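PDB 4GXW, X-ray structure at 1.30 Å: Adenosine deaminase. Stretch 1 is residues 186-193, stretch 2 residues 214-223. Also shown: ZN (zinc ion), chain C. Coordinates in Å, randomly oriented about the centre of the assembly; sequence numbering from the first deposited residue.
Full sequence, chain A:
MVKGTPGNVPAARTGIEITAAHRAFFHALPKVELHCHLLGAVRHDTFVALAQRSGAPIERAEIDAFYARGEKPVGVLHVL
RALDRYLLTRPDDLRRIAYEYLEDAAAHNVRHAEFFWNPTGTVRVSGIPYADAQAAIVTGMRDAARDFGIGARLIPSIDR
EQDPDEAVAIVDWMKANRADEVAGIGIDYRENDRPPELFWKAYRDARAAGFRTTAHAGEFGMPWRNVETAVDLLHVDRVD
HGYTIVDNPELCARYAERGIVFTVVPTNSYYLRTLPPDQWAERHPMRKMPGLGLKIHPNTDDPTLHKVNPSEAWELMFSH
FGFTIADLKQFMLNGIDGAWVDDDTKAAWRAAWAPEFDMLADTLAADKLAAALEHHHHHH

Stretch 1, residues 186-193: GIDYREND
Stretch 2 214-223: TAHAGEFGMP

Two nearly parallel strands, 186-188 and 214-217, run side by side, their axes 22° apart and 4.7 Å at closest approach. Gly186 pairs with Thr214 (CA to CA 4.7 Å) and Asp188 with His216 (CA to CA 5.6 Å). Beyond the strands both stretches continue as loop or turn. Together the stretches bury 603 Å².

One backbone hydrogen bond joins the strands, from His216 N to Ile187 O at 3.1 Å. Gly186 CA makes a CH contact with Thr214 O at 3.3 Å; a CB on Gly186 would lie tight against Thr214 CG2. Water 1 accepts from Ile187 N (3.1 Å) and from His216 ND1 (2.8 Å). The CA-to-CB bond of His216 (chi1 m, chi2 54°) points toward stretch 1; its NE2 binds zinc at 2.3 Å. Asp188 (chi1 p) sets its CB over one face of that ring, 3.7 Å from the centroid. Ile187 (t, t) packs CG2 against Ala215 CB at 3.5 Å.

Glu191 is the main anchor. Its CA-to-CB bond points toward stretch 2, and its side chain is extended (chi1 t, chi2 t). Its carboxylate accepts hydrogen bonds from two successive amides, Gly218 N to OE2 at 2.9 Å and Glu219 N to OE1 at 3.0 Å. Water 3 donates to Glu191 OE2 (2.9 Å) and His216 O (2.8 Å). Water 4 donates to Glu191 OE1 and Glu219 OE1, both at 2.8 Å. The buried carboxylate is thus well supplied with donors.

Glu219 to Met222 form a type I' turn, closed by Met222 N to Glu219 O at 2.9 Å. Gly218 (phi 76°) and Gly221 (phi 71°) have positive phi, which favours glycine. Phe220 (chi1 m) packs CD2 3.8 Å from Glu191 CB. Met222 (m, m) brings CE within 3.3 Å of Asn192 ND2. Asn192 (chi1 m) also donates from ND2 to water 5 (2.9 Å), which donates to Phe220 O (2.8 Å).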

# COMPACT_ATOMS: atom_id res chain seq x y z
N GLY A 186 3.94 -9.54 5.75
CA GLY A 186 4.64 -8.26 5.77
C GLY A 186 4.97 -7.86 7.21
O GLY A 186 4.74 -8.64 8.15
N ILE A 187 5.53 -6.66 7.38
CA ILE A 187 5.78 -6.11 8.72
C ILE A 187 5.59 -4.60 8.66
O ILE A 187 6.07 -3.94 7.74
CB ILE A 187 7.19 -6.49 9.26
CG1 ILE A 187 7.35 -6.02 10.71
CG2 ILE A 187 8.32 -5.90 8.41
CD1 ILE A 187 8.55 -6.64 11.41
N ASP A 188 4.85 -4.07 9.63
CA ASP A 188 4.57 -2.64 9.65
C ASP A 188 4.38 -2.12 11.08
O ASP A 188 4.81 -2.78 12.04
CB ASP A 188 3.38 -2.29 8.73
CG ASP A 188 2.13 -3.11 9.03
OD1 ASP A 188 1.76 -3.24 10.21
OD2 ASP A 188 1.51 -3.63 8.07
N TYR A 189 3.73 -0.97 11.21
CA TYR A 189 3.70 -0.14 12.43
C TYR A 189 5.04 0.59 12.64
O TYR A 189 5.86 0.64 11.71
CB TYR A 189 3.16 -0.88 13.65
CG TYR A 189 1.64 -0.95 13.70
CD1 TYR A 189 0.89 0.17 14.04
CD2 TYR A 189 0.95 -2.13 13.41
CE1 TYR A 189 -0.48 0.13 14.10
CE2 TYR A 189 -0.45 -2.17 13.48
CZ TYR A 189 -1.15 -1.03 13.81
OH TYR A 189 -2.53 -1.03 13.91
N ARG A 190 5.28 1.19 13.80
CA ARG A 190 6.39 2.14 13.92
C ARG A 190 7.75 1.44 13.82
O ARG A 190 8.04 0.56 14.61
CB ARG A 190 6.28 2.95 15.21
CG ARG A 190 7.24 4.14 15.30
CD ARG A 190 7.01 4.96 16.57
NE ARG A 190 7.97 6.06 16.71
CZ ARG A 190 9.01 6.05 17.53
NH1 ARG A 190 9.83 7.09 17.59
NH2 ARG A 190 9.24 4.98 18.30
N GLU A 191 8.56 1.86 12.86
CA GLU A 191 9.84 1.20 12.58
C GLU A 191 10.92 1.54 13.61
O GLU A 191 11.80 0.72 13.91
CB GLU A 191 10.30 1.53 11.15
CG GLU A 191 11.45 0.69 10.63
CD GLU A 191 11.80 0.99 9.18
OE1 GLU A 191 11.04 1.71 8.49
OE2 GLU A 191 12.87 0.50 8.72
N ASN A 192 10.85 2.75 14.17
CA ASN A 192 11.87 3.23 15.10
C ASN A 192 12.11 2.25 16.24
O ASN A 192 11.16 1.83 16.91
CB ASN A 192 11.46 4.58 15.70
CG ASN A 192 11.05 5.59 14.65
OD1 ASN A 192 10.09 5.38 13.91
ND2 ASN A 192 11.75 6.72 14.61
N ASP A 193 13.37 1.89 16.45
CA ASP A 193 13.77 1.01 17.55
C ASP A 193 13.21 -0.42 17.49
O ASP A 193 13.36 -1.18 18.46
CB ASP A 193 13.41 1.64 18.90
CG ASP A 193 14.01 3.02 19.06
OD1 ASP A 193 15.23 3.17 18.84
OD2 ASP A 193 13.25 3.97 19.38
N THR A 214 7.34 -9.67 2.42
CA THR A 214 7.67 -8.28 2.15
C THR A 214 7.92 -7.60 3.49
O THR A 214 7.69 -8.19 4.55
CB THR A 214 6.56 -7.56 1.33
OG1 THR A 214 7.01 -6.24 0.96
CG2 THR A 214 5.26 -7.47 2.12
N ALA A 215 8.43 -6.37 3.47
CA ALA A 215 8.70 -5.65 4.72
C ALA A 215 8.75 -4.15 4.52
O ALA A 215 9.37 -3.68 3.57
CB ALA A 215 10.04 -6.12 5.33
N HIS A 216 8.12 -3.41 5.44
CA HIS A 216 8.34 -1.96 5.54
C HIS A 216 9.78 -1.76 6.04
O HIS A 216 10.19 -2.33 7.07
CB HIS A 216 7.37 -1.31 6.54
CG HIS A 216 5.97 -1.11 6.03
ND1 HIS A 216 5.21 -2.13 5.49
CD2 HIS A 216 5.18 -0.01 6.00
CE1 HIS A 216 4.02 -1.65 5.14
NE2 HIS A 216 3.98 -0.37 5.44
N ALA A 217 10.55 -0.95 5.33
CA ALA A 217 11.94 -0.68 5.72
C ALA A 217 12.38 0.67 5.17
O ALA A 217 12.05 1.02 4.03
CB ALA A 217 12.86 -1.78 5.22
N GLY A 218 13.12 1.43 5.97
CA GLY A 218 13.63 2.72 5.53
C GLY A 218 12.60 3.83 5.51
O GLY A 218 12.75 4.83 4.78
N GLU A 219 11.53 3.66 6.29
CA GLU A 219 10.53 4.70 6.54
C GLU A 219 10.96 5.49 7.77
O GLU A 219 11.82 5.05 8.53
CB GLU A 219 9.15 4.07 6.75
CG GLU A 219 7.99 5.05 6.66
CD GLU A 219 6.62 4.43 6.92
OE1 GLU A 219 6.52 3.21 7.18
OE2 GLU A 219 5.62 5.19 6.88
N PHE A 220 10.38 6.68 7.96
CA PHE A 220 10.67 7.52 9.13
C PHE A 220 12.15 7.93 9.23
O PHE A 220 12.64 8.23 10.32
CB PHE A 220 10.26 6.83 10.45
CG PHE A 220 8.89 6.22 10.42
CD1 PHE A 220 7.76 7.01 10.58
CD2 PHE A 220 8.72 4.84 10.27
CE1 PHE A 220 6.49 6.45 10.57
CE2 PHE A 220 7.46 4.27 10.26
CZ PHE A 220 6.34 5.08 10.41
N GLY A 221 12.85 7.91 8.11
CA GLY A 221 14.27 8.21 8.11
C GLY A 221 15.13 7.13 8.75
O GLY A 221 16.28 7.38 9.07
N MET A 222 14.57 5.94 8.93
CA MET A 222 15.35 4.85 9.52
C MET A 222 16.49 4.45 8.59
O MET A 222 16.42 4.66 7.38
CB MET A 222 14.45 3.66 9.87
CG MET A 222 13.53 3.91 11.05
SD MET A 222 14.42 4.27 12.58
CE MET A 222 14.31 6.06 12.63
N PRO A 223 17.58 3.89 9.16
CA PRO A 223 18.79 3.65 8.38
C PRO A 223 18.58 2.75 7.16
O PRO A 223 17.78 1.81 7.21
CB PRO A 223 19.71 2.94 9.39
CG PRO A 223 19.23 3.40 10.73
CD PRO A 223 17.75 3.54 10.59
ZN ZN C . 2.27 0.95 4.80
O HOH W 1 5.33 -4.90 4.85
O HOH W 2 4.56 2.17 9.21
O HOH W 3 12.51 -2.35 8.67
O HOH W 4 8.24 1.33 8.26
O HOH W 5 11.75 9.02 12.80
O HOH W 6 3.20 2.58 5.41